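Local coordinates for glycoside hydrolase family protein (Novosphingobium sp. PP1Y, PDB 6Q2F) that probably hydrolyses alpha-L-rhamnosidic bonds as an alpha-L-rhamnosidase, releasing L-rhamnose from rhamnosylated compounds, and holds a sodium ion, at residues 149-153 against 510-514; 170-176 against 440-446; 1045-1051 against 1135-1141; 1062-1067 against 1079-1084. All coordinates share one frame; numbering follows the deposited sequence.

In the fold
From the N terminus, strand 151-160 enters first and meets the loop at 510-514, so interaction 1 closes a loop of more than 350 residues. Interaction 2 is nested inside it: the loop at 170-176 runs along strand 436-447, the neighbour of strand 151-160 in one antiparallel sheet, and Lys152 of interaction 1 reaches Ser446 and Thr176 of interaction 2. Far down the chain, with centres at least 67 Å from those of the first pair, interaction 3 joins strands 1047-1055 and 1131-1140. Interaction 4, nested within it, packs a hairpin on the 1079-1084 connection; Leu1047 and Ile1079 link the two contacts through a backbone bond.

Interaction 1 of 4, residues 149-153 against 510-514; sequences GLKKL and ANWTP
Lys151 lays its aliphatic chain against Trp512 and Pro514. Its CD comes up to the edge of the indole, near the ring plane and 4.1 Å from Trp512 CD1, while the lysine chain crosses the proline at about a right angle, its CE 3.9 Å from Pro514 CD. A bend at the last torsion (chi4 74°) brings NZ round to Gly149 O, 3.1 Å away, and the same ammonium makes a salt bridge with Asp465. A leucine in place of Lys151 would probably leave Asp465 without this charged mate and Pro514 CD without its CE neighbour. The contact sets the edge strand 151-160 of an antiparallel sheet against the loop after strand 497-502, a strand of the (beta/alpha)8 barrel; that loop begins with the sodium ligands Asp503 and Ser504. Lys151 O accepts two N-H groups, from Asn511 N at 3.1 Å in the carbonyl plane and from Trp512 N, which stands 48° out of that plane. A water joins Lys151 N to Trp512 O. Further on, Asn511 OD1 receives Leu153 N at 2.8 Å, a fairly straight bond (163°). Leu153 CD1 approaches the indole obliquely, 4.0 Å from Trp512 CE3, and the Tyr445 ring also meets the indole.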
loop_
_atom_site.group_PDB
_atom_site.type_symbol
_atom_site.label_atom_id
_atom_site.label_comp_id
_atom_site.label_asym_id
_atom_site.label_seq_id
_atom_site.Cartn_x
_atom_site.Cartn_y
_atom_site.Cartn_z
ATOM N N GLY A 149 18.604 6.997 15.956
ATOM C CA GLY A 149 18.050 7.165 14.630
ATOM C C GLY A 149 18.397 6.008 13.706
ATOM O O GLY A 149 19.177 5.107 14.039
ATOM N N LEU A 150 17.803 6.041 12.516
ATOM C CA LEU A 150 18.098 5.026 11.515
ATOM C C LEU A 150 19.579 5.064 11.162
ATOM O O LEU A 150 20.176 6.134 11.062
ATOM C CB LEU A 150 17.244 5.250 10.269
ATOM C CG LEU A 150 15.761 4.871 10.388
ATOM C CD1 LEU A 150 14.971 5.599 9.316
ATOM C CD2 LEU A 150 15.610 3.358 10.240
ATOM N N LYS A 151 20.172 3.884 10.975
ATOM C CA LYS A 151 21.615 3.735 10.824
ATOM C C LYS A 151 21.958 2.983 9.544
ATOM O O LYS A 151 21.269 2.031 9.161
ATOM C CB LYS A 151 22.225 2.973 11.993
ATOM C CG LYS A 151 22.046 3.628 13.336
ATOM C CD LYS A 151 22.363 2.615 14.426
ATOM C CE LYS A 151 21.963 3.119 15.785
ATOM N NZ LYS A 151 20.481 3.067 15.936
ATOM N N LYS A 152 23.069 3.374 8.926
ATOM C CA LYS A 152 23.637 2.676 7.784
ATOM C C LYS A 152 25.071 2.284 8.108
ATOM O O LYS A 152 25.788 3.016 8.798
ATOM C CB LYS A 152 23.649 3.560 6.530
ATOM C CG LYS A 152 24.407 4.876 6.785
ATOM C CD LYS A 152 24.859 5.537 5.534
ATOM C CE LYS A 152 25.802 6.673 5.859
ATOM N NZ LYS A 152 25.191 7.720 6.711
ATOM N N LEU A 153 25.492 1.146 7.566
ATOM C CA LEU A 153 26.864 0.688 7.738
ATOM C C LEU A 153 27.823 1.557 6.921
ATOM O O LEU A 153 27.528 1.927 5.782
ATOM C CB LEU A 153 26.967 -0.784 7.316
ATOM C CG LEU A 153 28.182 -1.624 7.730
ATOM C CD1 LEU A 153 28.202 -1.866 9.233
ATOM C CD2 LEU A 153 28.200 -2.952 6.969
ATOM N N ALA A 510 17.935 1.891 5.576
ATOM C CA ALA A 510 18.799 1.627 6.718
ATOM C C ALA A 510 19.194 0.151 6.741
ATOM O O ALA A 510 18.396 -0.728 6.394
ATOM C CB ALA A 510 18.092 2.006 8.015
ATOM N N ASN A 511 20.438 -0.125 7.139
ATOM C CA ASN A 511 20.887 -1.514 7.092
ATOM C C ASN A 511 21.823 -1.855 8.241
ATOM O O ASN A 511 22.652 -2.771 8.103
ATOM C CB ASN A 511 21.580 -1.827 5.758
ATOM C CG ASN A 511 22.933 -1.125 5.608
ATOM O OD1 ASN A 511 23.342 -0.316 6.436
ATOM N ND2 ASN A 511 23.631 -1.447 4.520
ATOM N N TRP A 512 21.755 -1.125 9.353
ATOM C CA TRP A 512 22.498 -1.511 10.545
ATOM C C TRP A 512 21.667 -1.199 11.780
ATOM O O TRP A 512 20.880 -0.248 11.813
ATOM C CB TRP A 512 23.869 -0.809 10.663
ATOM C CG TRP A 512 24.566 -1.221 11.926
ATOM C CD1 TRP A 512 24.659 -0.510 13.074
ATOM C CD2 TRP A 512 25.188 -2.489 12.186
ATOM N NE1 TRP A 512 25.333 -1.230 14.032
ATOM C CE2 TRP A 512 25.655 -2.457 13.512
ATOM C CE3 TRP A 512 25.406 -3.641 11.418
ATOM C CZ2 TRP A 512 26.343 -3.525 14.088
ATOM C CZ3 TRP A 512 26.070 -4.706 11.995
ATOM C CH2 TRP A 512 26.535 -4.639 13.315
ATOM N N THR A 513 21.852 -2.021 12.801
ATOM C CA THR A 513 21.275 -1.749 14.105
ATOM C C THR A 513 22.201 -2.414 15.111
ATOM O O THR A 513 22.829 -3.429 14.784
ATOM C CB THR A 513 19.819 -2.264 14.196
ATOM O OG1 THR A 513 19.150 -1.690 15.327
ATOM C CG2 THR A 513 19.759 -3.791 14.276
ATOM N N PRO A 514 22.348 -1.854 16.312
ATOM C CA PRO A 514 23.469 -2.281 17.181
ATOM C C PRO A 514 23.474 -3.768 17.548
ATOM O O PRO A 514 24.555 -4.359 17.651
ATOM C CB PRO A 514 23.311 -1.378 18.413
ATOM C CG PRO A 514 22.714 -0.111 17.841
ATOM C CD PRO A 514 21.692 -0.631 16.808
HETATM O O HOH W 1 18.780 1.488 11.593
#

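Interaction 2 of 4, residues 170-176 against 440-446; sequences LASPPGT and VLRLGYS
The guanidinium of Arg442 has Pro173 CD over one face, 3.4 Å from Arg442 NE, and Ser172 CA over the same face. At its edge, near the plane, sits Leu170 O, 2.8 Å from Arg442 NH1 in a hydrogen bond that is weak because it is strongly bent (115°). Here an irregular loop, 170-176, runs along strand 436-447, an inner strand of a four-stranded antiparallel sheet, in roughly the same direction as the strand. Val440, Arg442 and Ser446 turn toward it, whereas Leu441, Leu443 and Tyr445 point away. With CG anti to the backbone N (chi1 -180°) and the chain extended to NE, the arginine stands up from the strand and crosses the Pro173 ring at about a right angle. Its other terminal nitrogen, NH2, is salt-bridged to Glu208 on strand 206-217, so the charge ties the sheet's next strand to the loop. Farther back, Leu170 CD2 rests 4.0 Å from Val440 CG1. Pro173 CG comes down over Gly444, 4.0 Å from Gly444 N, where a beta carbon would be tight against the ring. Beyond the prolines the link is watery: one water donates to both Pro174 O and Tyr445 O. Lys152 NZ bonds to both Ser446 OG and Thr176 O, and a second water accepts a hydrogen bond from Ser446 OG at 2.8 Å and donates one to Thr176 O at 2.7 Å.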
loop_
_atom_site.group_PDB
_atom_site.type_symbol
_atom_site.label_atom_id
_atom_site.label_comp_id
_atom_site.label_asym_id
_atom_site.label_seq_id
_atom_site.Cartn_x
_atom_site.Cartn_y
_atom_site.Cartn_z
ATOM N N LEU A 170 43.866 3.411 12.854
ATOM C CA LEU A 170 42.877 3.050 11.850
ATOM C C LEU A 170 42.018 4.264 11.542
ATOM O O LEU A 170 41.359 4.800 12.437
ATOM C CB LEU A 170 42.003 1.903 12.339
ATOM C CG LEU A 170 42.452 0.478 12.041
ATOM C CD1 LEU A 170 41.394 -0.498 12.516
ATOM C CD2 LEU A 170 42.729 0.306 10.561
ATOM N N ALA A 171 42.034 4.696 10.280
ATOM C CA ALA A 171 41.173 5.786 9.828
ATOM C C ALA A 171 39.732 5.553 10.271
ATOM O O ALA A 171 39.186 4.462 10.108
ATOM C CB ALA A 171 41.233 5.909 8.302
ATOM N N SER A 172 39.145 6.578 10.869
ATOM C CA SER A 172 37.757 6.521 11.288
ATOM C C SER A 172 36.844 6.351 10.073
ATOM O O SER A 172 37.077 6.963 9.029
ATOM C CB SER A 172 37.394 7.796 12.052
ATOM O OG SER A 172 38.117 7.907 13.265
ATOM N N PRO A 173 35.827 5.502 10.164
ATOM C CA PRO A 173 34.788 5.470 9.127
ATOM C C PRO A 173 34.071 6.804 9.042
ATOM O O PRO A 173 34.030 7.558 10.026
ATOM C CB PRO A 173 33.839 4.364 9.613
ATOM C CG PRO A 173 34.671 3.513 10.489
ATOM C CD PRO A 173 35.633 4.449 11.169
ATOM N N PRO A 174 33.480 7.129 7.892
ATOM C CA PRO A 174 32.728 8.383 7.783
ATOM C C PRO A 174 31.691 8.495 8.887
ATOM O O PRO A 174 31.101 7.503 9.317
ATOM C CB PRO A 174 32.058 8.279 6.410
ATOM C CG PRO A 174 32.871 7.283 5.664
ATOM C CD PRO A 174 33.386 6.312 6.672
ATOM N N GLY A 175 31.489 9.725 9.357
ATOM C CA GLY A 175 30.405 10.034 10.263
ATOM C C GLY A 175 29.301 10.880 9.651
ATOM O O GLY A 175 28.445 11.362 10.378
ATOM N N THR A 176 29.322 11.072 8.325
ATOM C CA THR A 176 28.361 11.936 7.650
ATOM C C THR A 176 26.949 11.365 7.713
ATOM O O THR A 176 26.723 10.190 7.416
ATOM C CB THR A 176 28.744 12.101 6.181
ATOM O OG1 THR A 176 30.150 12.277 6.060
ATOM C CG2 THR A 176 28.015 13.296 5.580
ATOM N N VAL A 440 42.477 -4.659 6.425
ATOM C CA VAL A 440 41.825 -4.400 7.668
ATOM C C VAL A 440 40.641 -3.505 7.403
ATOM O O VAL A 440 40.763 -2.443 6.866
ATOM C CB VAL A 440 42.761 -3.744 8.661
ATOM C CG1 VAL A 440 42.096 -3.593 10.001
ATOM C CG2 VAL A 440 44.018 -4.555 8.778
ATOM N N LEU A 441 39.495 -3.985 7.826
ATOM C CA LEU A 441 38.254 -3.308 7.640
ATOM C C LEU A 441 37.716 -2.789 8.942
ATOM O O LEU A 441 37.502 -3.532 9.860
ATOM C CB LEU A 441 37.294 -4.313 7.050
ATOM C CG LEU A 441 35.987 -3.906 6.450
ATOM C CD1 LEU A 441 36.160 -2.619 5.716
ATOM C CD2 LEU A 441 35.558 -4.969 5.488
ATOM N N ARG A 442 37.501 -1.492 8.996
ATOM C CA ARG A 442 36.948 -0.906 10.168
ATOM C C ARG A 442 35.516 -0.557 9.823
ATOM O O ARG A 442 35.251 0.306 9.028
ATOM C CB ARG A 442 37.713 0.313 10.634
ATOM C CG ARG A 442 37.121 0.912 11.881
ATOM C CD ARG A 442 37.979 2.006 12.455
ATOM N NE ARG A 442 37.347 2.674 13.563
ATOM C CZ ARG A 442 37.828 3.752 14.144
ATOM N NH1 ARG A 442 38.946 4.284 13.718
ATOM N NH2 ARG A 442 37.185 4.302 15.144
ATOM N N LEU A 443 34.604 -1.259 10.459
ATOM C CA LEU A 443 33.186 -1.052 10.252
ATOM C C LEU A 443 32.650 -0.122 11.326
ATOM O O LEU A 443 33.007 -0.244 12.502
ATOM C CB LEU A 443 32.438 -2.385 10.286
ATOM C CG LEU A 443 32.950 -3.420 9.296
ATOM C CD1 LEU A 443 32.171 -4.716 9.475
ATOM C CD2 LEU A 443 32.806 -2.890 7.883
ATOM N N GLY A 444 31.791 0.800 10.918
ATOM C CA GLY A 444 31.075 1.628 11.865
ATOM C C GLY A 444 29.678 1.857 11.352
ATOM O O GLY A 444 29.271 1.246 10.357
ATOM N N TYR A 445 28.922 2.717 12.022
ATOM C CA TYR A 445 27.649 3.151 11.478
ATOM C C TYR A 445 27.517 4.658 11.633
ATOM O O TYR A 445 28.217 5.301 12.426
ATOM C CB TYR A 445 26.454 2.431 12.137
ATOM C CG TYR A 445 26.177 2.811 13.576
ATOM C CD1 TYR A 445 25.470 3.976 13.891
ATOM C CD2 TYR A 445 26.609 1.995 14.623
ATOM C CE1 TYR A 445 25.211 4.319 15.213
ATOM C CE2 TYR A 445 26.346 2.324 15.942
ATOM C CZ TYR A 445 25.652 3.487 16.233
ATOM O OH TYR A 445 25.401 3.816 17.551
ATOM N N SER A 446 26.600 5.207 10.853
ATOM C CA SER A 446 26.265 6.615 10.935
ATOM C C SER A 446 24.796 6.756 10.552
ATOM O O SER A 446 24.134 5.781 10.193
ATOM C CB SER A 446 27.194 7.447 10.056
ATOM O OG SER A 446 26.970 7.163 8.691
HETATM O O HOH W 2 30.908 5.775 11.630
HETATM O O HOH W 3 28.742 8.502 6.994
#

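Interaction 3 of 4, residues 1045-1051 against 1135-1141; sequences RSLWLDL and PVRLIEE
Arg1045 NE donates to Glu1140 OE2 at 2.6 Å, a nearly straight salt-bridge bond (164°) with the oxygen in the guanidinium plane and met close to its C-O axis; the guanidinium and carboxylate planes are turned 42° apart. A bend in the arginine at chi3 (83°) swings NE toward the glutamate. Replacing Arg1045 by a leucine would probably leave Glu1140 OE2 without its charged mate and that carboxylate less firmly fixed. Next to it, Ser1046 N reaches Glu1141 OE2 only weakly, in a poorly ordered side chain, and the return bond from Glu1141 N to Ser1046 O is also weak. The ladder then becomes regular. Trp1048 N gives to Ile1139 O at 2.7 Å and its carbonyl accepts from Ile1139 N; Asp1050 and Arg1137 repeat the exchange, with Arg1137 N to Asp1050 O at 2.7 Å. These are the hydrogen-bonded antiparallel pairs of two central strands in a four-stranded sheet, one half of a beta-sandwich consistent with the galactose-binding-like jelly roll. Toward the other sheet, Leu1049 CD1 packs tightly on Leu1138 CD1 at 3.5 Å and touches Val1136 CG1 at 3.6 Å. On the face with Trp1048, Ile1139 CD1 lies 3.8 Å from Asp1050 CB. The Asp1050 carboxylate accepts through OD1 from Gly1052 N, while OD2 has a long, weak ion pair with Arg1076 and stays 4.3 Å from Arg1137 NH2. Trp1048 NE1 makes a weak bond to Ser1046 OG.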
loop_
_atom_site.group_PDB
_atom_site.type_symbol
_atom_site.label_atom_id
_atom_site.label_comp_id
_atom_site.label_asym_id
_atom_site.label_seq_id
_atom_site.Cartn_x
_atom_site.Cartn_y
_atom_site.Cartn_z
ATOM N N ARG A 1045 -48.456 -5.077 -5.482
ATOM C CA ARG A 1045 -48.101 -4.275 -6.642
ATOM C C ARG A 1045 -47.342 -3.051 -6.155
ATOM O O ARG A 1045 -47.835 -2.315 -5.295
ATOM C CB ARG A 1045 -49.344 -3.867 -7.452
ATOM C CG ARG A 1045 -49.020 -3.339 -8.852
ATOM C CD ARG A 1045 -50.251 -3.260 -9.748
ATOM N NE ARG A 1045 -51.024 -2.042 -9.527
ATOM C CZ ARG A 1045 -52.145 -1.981 -8.813
ATOM N NH1 ARG A 1045 -52.637 -3.081 -8.252
ATOM N NH2 ARG A 1045 -52.779 -0.822 -8.671
ATOM N N SER A 1046 -46.142 -2.846 -6.679
ATOM C CA SER A 1046 -45.316 -1.723 -6.267
ATOM C C SER A 1046 -45.344 -0.630 -7.326
ATOM O O SER A 1046 -45.654 -0.868 -8.496
ATOM C CB SER A 1046 -43.873 -2.170 -6.001
ATOM O OG SER A 1046 -43.324 -2.794 -7.146
ATOM N N LEU A 1047 -45.021 0.581 -6.884
ATOM C CA LEU A 1047 -44.966 1.756 -7.744
ATOM C C LEU A 1047 -43.591 2.373 -7.563
ATOM O O LEU A 1047 -43.223 2.742 -6.442
ATOM C CB LEU A 1047 -46.065 2.765 -7.385
ATOM C CG LEU A 1047 -46.136 4.092 -8.151
ATOM C CD1 LEU A 1047 -46.334 3.834 -9.636
ATOM C CD2 LEU A 1047 -47.277 4.965 -7.625
ATOM N N TRP A 1048 -42.831 2.470 -8.649
ATOM C CA TRP A 1048 -41.489 3.034 -8.610
ATOM C C TRP A 1048 -41.486 4.415 -9.246
ATOM O O TRP A 1048 -42.209 4.669 -10.222
ATOM C CB TRP A 1048 -40.485 2.130 -9.324
ATOM C CG TRP A 1048 -40.332 0.786 -8.660
ATOM C CD1 TRP A 1048 -41.120 -0.317 -8.852
ATOM C CD2 TRP A 1048 -39.342 0.410 -7.688
ATOM N NE1 TRP A 1048 -40.678 -1.352 -8.064
ATOM C CE2 TRP A 1048 -39.590 -0.935 -7.342
ATOM C CE3 TRP A 1048 -38.275 1.077 -7.080
ATOM C CZ2 TRP A 1048 -38.808 -1.627 -6.411
ATOM C CZ3 TRP A 1048 -37.486 0.383 -6.151
ATOM C CH2 TRP A 1048 -37.764 -0.953 -5.828
ATOM N N LEU A 1049 -40.697 5.309 -8.661
ATOM C CA LEU A 1049 -40.400 6.613 -9.232
ATOM C C LEU A 1049 -39.008 6.543 -9.846
ATOM O O LEU A 1049 -38.019 6.345 -9.130
ATOM C CB LEU A 1049 -40.454 7.703 -8.165
ATOM C CG LEU A 1049 -40.166 9.129 -8.637
ATOM C CD1 LEU A 1049 -41.363 9.673 -9.393
ATOM C CD2 LEU A 1049 -39.853 10.022 -7.454
ATOM N N ASP A 1050 -38.926 6.683 -11.165
ATOM C CA ASP A 1050 -37.642 6.691 -11.849
ATOM C C ASP A 1050 -37.322 8.125 -12.236
ATOM O O ASP A 1050 -38.103 8.763 -12.941
ATOM C CB ASP A 1050 -37.663 5.791 -13.084
ATOM C CG ASP A 1050 -36.280 5.549 -13.633
ATOM O OD1 ASP A 1050 -35.616 6.537 -14.013
ATOM O OD2 ASP A 1050 -35.843 4.383 -13.668
ATOM N N LEU A 1051 -36.181 8.628 -11.772
ATOM C CA LEU A 1051 -35.822 10.029 -11.968
ATOM C C LEU A 1051 -35.061 10.292 -13.257
ATOM O O LEU A 1051 -34.796 11.457 -13.568
ATOM C CB LEU A 1051 -34.970 10.537 -10.807
ATOM C CG LEU A 1051 -35.591 10.490 -9.421
ATOM C CD1 LEU A 1051 -34.607 11.080 -8.439
ATOM C CD2 LEU A 1051 -36.905 11.261 -9.398
ATOM N N PRO A 1135 -35.977 11.970 -17.915
ATOM C CA PRO A 1135 -37.375 12.198 -17.533
ATOM C C PRO A 1135 -37.757 11.469 -16.240
ATOM O O PRO A 1135 -37.147 10.449 -15.883
ATOM C CB PRO A 1135 -38.154 11.642 -18.728
ATOM C CG PRO A 1135 -37.288 10.518 -19.219
ATOM C CD PRO A 1135 -35.853 10.942 -18.962
ATOM N N VAL A 1136 -38.734 12.020 -15.528
ATOM C CA VAL A 1136 -39.227 11.448 -14.284
ATOM C C VAL A 1136 -40.466 10.626 -14.614
ATOM O O VAL A 1136 -41.446 11.156 -15.158
ATOM C CB VAL A 1136 -39.545 12.537 -13.248
ATOM C CG1 VAL A 1136 -40.012 11.895 -11.948
ATOM C CG2 VAL A 1136 -38.320 13.441 -13.006
ATOM N N ARG A 1137 -40.433 9.336 -14.277
ATOM C CA ARG A 1137 -41.484 8.412 -14.679
ATOM C C ARG A 1137 -41.995 7.618 -13.487
ATOM O O ARG A 1137 -41.231 7.270 -12.577
ATOM C CB ARG A 1137 -40.990 7.450 -15.753
ATOM C CG ARG A 1137 -40.464 8.132 -16.986
ATOM C CD ARG A 1137 -40.102 7.095 -18.012
ATOM N NE ARG A 1137 -39.181 6.128 -17.447
ATOM C CZ ARG A 1137 -38.822 5.003 -18.048
ATOM N NH1 ARG A 1137 -39.314 4.714 -19.246
ATOM N NH2 ARG A 1137 -37.972 4.178 -17.452
ATOM N N LEU A 1138 -43.296 7.361 -13.493
ATOM C CA LEU A 1138 -43.916 6.414 -12.581
ATOM C C LEU A 1138 -44.012 5.076 -13.289
ATOM O O LEU A 1138 -44.437 5.007 -14.448
ATOM C CB LEU A 1138 -45.311 6.878 -12.159
ATOM C CG LEU A 1138 -45.446 7.831 -10.967
ATOM C CD1 LEU A 1138 -44.340 8.839 -10.948
ATOM C CD2 LEU A 1138 -46.783 8.538 -11.023
ATOM N N ILE A 1139 -43.613 4.012 -12.591
ATOM C CA ILE A 1139 -43.500 2.684 -13.180
ATOM C C ILE A 1139 -44.131 1.659 -12.246
ATOM O O ILE A 1139 -43.767 1.577 -11.066
ATOM C CB ILE A 1139 -42.030 2.324 -13.456
ATOM C CG1 ILE A 1139 -41.406 3.290 -14.467
ATOM C CG2 ILE A 1139 -41.930 0.900 -13.962
ATOM C CD1 ILE A 1139 -39.889 3.078 -14.601
ATOM N N GLU A 1140 -45.031 0.851 -12.776
ATOM C CA GLU A 1140 -45.671 -0.194 -12.016
ATOM C C GLU A 1140 -45.148 -1.575 -12.375
ATOM O O GLU A 1140 -44.764 -1.826 -13.488
ATOM C CB GLU A 1140 -47.174 -0.173 -12.260
ATOM C CG GLU A 1140 -47.905 0.895 -11.477
ATOM C CD GLU A 1140 -49.421 0.831 -11.573
ATOM O OE1 GLU A 1140 -50.000 1.712 -12.250
ATOM O OE2 GLU A 1140 -50.019 -0.081 -10.976
ATOM N N GLU A 1141 -45.150 -2.473 -11.407
ATOM C CA GLU A 1141 -44.744 -3.862 -11.624
ATOM C C GLU A 1141 -45.931 -4.730 -12.040
ATOM O O GLU A 1141 -46.162 -4.976 -13.227
ATOM C CB GLU A 1141 -44.110 -4.441 -10.363
ATOM C CG GLU A 1141 -45.112 -4.703 -9.240
ATOM C CD GLU A 1141 -44.493 -5.453 -8.061
ATOM O OE1 GLU A 1141 -43.443 -6.106 -8.251
ATOM O OE2 GLU A 1141 -45.049 -5.386 -6.940
HETATM O O HOH W 4 -37.045 7.832 -15.921
#

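Interaction 4 of 4, residues 1062-1067 against 1079-1084; sequences VNGVDV and IGKAVR
Asn1063 sets its CG anti to its own carbonyl carbon (chi1 -52°), and this carries the amide across to Ala1082, where ND2 donates to the carbonyl O at 2.9 Å. The bond is reasonably straight (151°); the acceptor lies close to the amide plane, while the donor is tilted 19° from the plane of the carbonyl it meets. The amide is held at both ends: ND2 also reaches Asn1088 OD1, and OD1 accepts from Thr1089 N, which fixes its rotation. Arg1084 CD passes 3.8 Å from Asn1063 OD1. Val1062 has CG1 anti to the backbone N, which directs that methyl to Val1083 CG1, 3.9 Å away, and leaves CG2 to meet Ile1079 CG2 at 4.1 Å. Asn1063 and Gly1064 form the corner of a type I' turn, the classic two-residue beta-hairpin connection, joining strands 1057-1062 and 1065-1070 at one border of a six-stranded sheet. Opposite it, 1079-1084 carries the chain from strand 1076-1078 of the other sheet into strand 1086-1095, so the contact packs the border hairpin of one sheet on a connection between the two sheets; Phe1035 is packed against Val1062, Ile1079 and Val1083. The methyl of Ala1082 enters between the hairpin's valines, 3.6 Å from Val1067 CG1 and 4.0 Å from Val1062 CB, with Val1065 CB farther out. Val1067 CG2 in turn touches Ile1079 CG2 at 4.0 Å. The bend that presents this alanine is held from within, Ile1079 O accepting Ala1082 N at 2.8 Å and Val1083 N at a longer reach.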
loop_
_atom_site.group_PDB
_atom_site.type_symbol
_atom_site.label_atom_id
_atom_site.label_comp_id
_atom_site.label_asym_id
_atom_site.label_seq_id
_atom_site.Cartn_x
_atom_site.Cartn_y
_atom_site.Cartn_z
ATOM N N VAL A 1062 -42.495 12.027 -0.696
ATOM C CA VAL A 1062 -43.821 11.881 -1.289
ATOM C C VAL A 1062 -44.841 12.087 -0.176
ATOM O O VAL A 1062 -44.822 11.361 0.823
ATOM C CB VAL A 1062 -43.987 10.513 -1.963
ATOM C CG1 VAL A 1062 -45.428 10.318 -2.459
ATOM C CG2 VAL A 1062 -42.993 10.372 -3.104
ATOM N N ASN A 1063 -45.717 13.072 -0.343
ATOM C CA ASN A 1063 -46.632 13.504 0.719
ATOM C C ASN A 1063 -45.886 13.670 2.042
ATOM O O ASN A 1063 -46.297 13.148 3.081
ATOM C CB ASN A 1063 -47.802 12.535 0.883
ATOM C CG ASN A 1063 -48.512 12.252 -0.417
ATOM O OD1 ASN A 1063 -48.921 13.175 -1.124
ATOM N ND2 ASN A 1063 -48.634 10.965 -0.762
ATOM N N GLY A 1064 -44.753 14.371 1.983
ATOM C CA GLY A 1064 -43.952 14.638 3.160
ATOM C C GLY A 1064 -43.152 13.466 3.692
ATOM O O GLY A 1064 -42.431 13.630 4.680
ATOM N N VAL A 1065 -43.261 12.289 3.086
ATOM C CA VAL A 1065 -42.590 11.093 3.570
ATOM C C VAL A 1065 -41.323 10.883 2.757
ATOM O O VAL A 1065 -41.372 10.802 1.524
ATOM C CB VAL A 1065 -43.500 9.856 3.482
ATOM C CG1 VAL A 1065 -42.739 8.634 3.941
ATOM C CG2 VAL A 1065 -44.741 10.045 4.335
ATOM N N ASP A 1066 -40.198 10.759 3.453
ATOM C CA ASP A 1066 -38.915 10.468 2.821
ATOM C C ASP A 1066 -38.910 9.030 2.331
ATOM O O ASP A 1066 -38.899 8.094 3.140
ATOM C CB ASP A 1066 -37.790 10.697 3.821
ATOM C CG ASP A 1066 -36.415 10.375 3.255
ATOM O OD1 ASP A 1066 -36.290 10.135 2.045
ATOM O OD2 ASP A 1066 -35.445 10.396 4.028
ATOM N N VAL A 1067 -38.878 8.837 1.015
ATOM C CA VAL A 1067 -38.879 7.494 0.452
ATOM C C VAL A 1067 -37.471 7.017 0.111
ATOM O O VAL A 1067 -37.310 5.965 -0.510
ATOM C CB VAL A 1067 -39.805 7.415 -0.768
ATOM C CG1 VAL A 1067 -41.203 7.763 -0.337
ATOM C CG2 VAL A 1067 -39.356 8.399 -1.834
ATOM N N ILE A 1079 -42.001 4.030 -4.249
ATOM C CA ILE A 1079 -42.903 4.962 -3.582
ATOM C C ILE A 1079 -44.268 4.354 -3.287
ATOM O O ILE A 1079 -45.111 5.028 -2.677
ATOM C CB ILE A 1079 -43.053 6.269 -4.386
ATOM C CG1 ILE A 1079 -43.777 6.025 -5.708
ATOM C CG2 ILE A 1079 -41.685 6.857 -4.658
ATOM C CD1 ILE A 1079 -44.220 7.339 -6.384
ATOM N N GLY A 1080 -44.491 3.088 -3.645
ATOM C CA GLY A 1080 -45.815 2.488 -3.516
ATOM C C GLY A 1080 -46.466 2.658 -2.152
ATOM O O GLY A 1080 -47.691 2.755 -2.058
ATOM N N LYS A 1081 -45.666 2.713 -1.086
ATOM C CA LYS A 1081 -46.182 2.813 0.275
ATOM C C LYS A 1081 -46.477 4.239 0.695
ATOM O O LYS A 1081 -47.297 4.452 1.597
ATOM C CB LYS A 1081 -45.182 2.194 1.268
ATOM C CG LYS A 1081 -45.162 0.657 1.204
ATOM C CD LYS A 1081 -44.082 0.058 2.097
ATOM C CE LYS A 1081 -44.047 -1.464 1.970
ATOM N NZ LYS A 1081 -43.046 -2.085 2.888
ATOM N N ALA A 1082 -45.837 5.218 0.066
ATOM C CA ALA A 1082 -46.009 6.599 0.473
ATOM C C ALA A 1082 -47.098 7.335 -0.301
ATOM O O ALA A 1082 -47.518 8.408 0.139
ATOM C CB ALA A 1082 -44.687 7.352 0.325
ATOM N N VAL A 1083 -47.556 6.804 -1.437
ATOM C CA VAL A 1083 -48.545 7.525 -2.240
ATOM C C VAL A 1083 -49.941 7.327 -1.659
ATOM O O VAL A 1083 -50.216 6.394 -0.895
ATOM C CB VAL A 1083 -48.520 7.102 -3.723
ATOM C CG1 VAL A 1083 -47.208 7.463 -4.388
ATOM C CG2 VAL A 1083 -48.823 5.602 -3.855
ATOM N N ARG A 1084 -50.841 8.205 -2.074
ATOM C CA ARG A 1084 -52.246 8.137 -1.720
ATOM C C ARG A 1084 -53.067 8.220 -2.997
ATOM O O ARG A 1084 -52.590 8.692 -4.034
ATOM C CB ARG A 1084 -52.632 9.283 -0.782
ATOM C CG ARG A 1084 -52.456 10.612 -1.436
ATOM C CD ARG A 1084 -52.399 11.770 -0.432
ATOM N NE ARG A 1084 -53.477 11.689 0.547
ATOM C CZ ARG A 1084 -53.776 12.647 1.420
ATOM N NH1 ARG A 1084 -53.087 13.782 1.445
ATOM N NH2 ARG A 1084 -54.768 12.467 2.276
#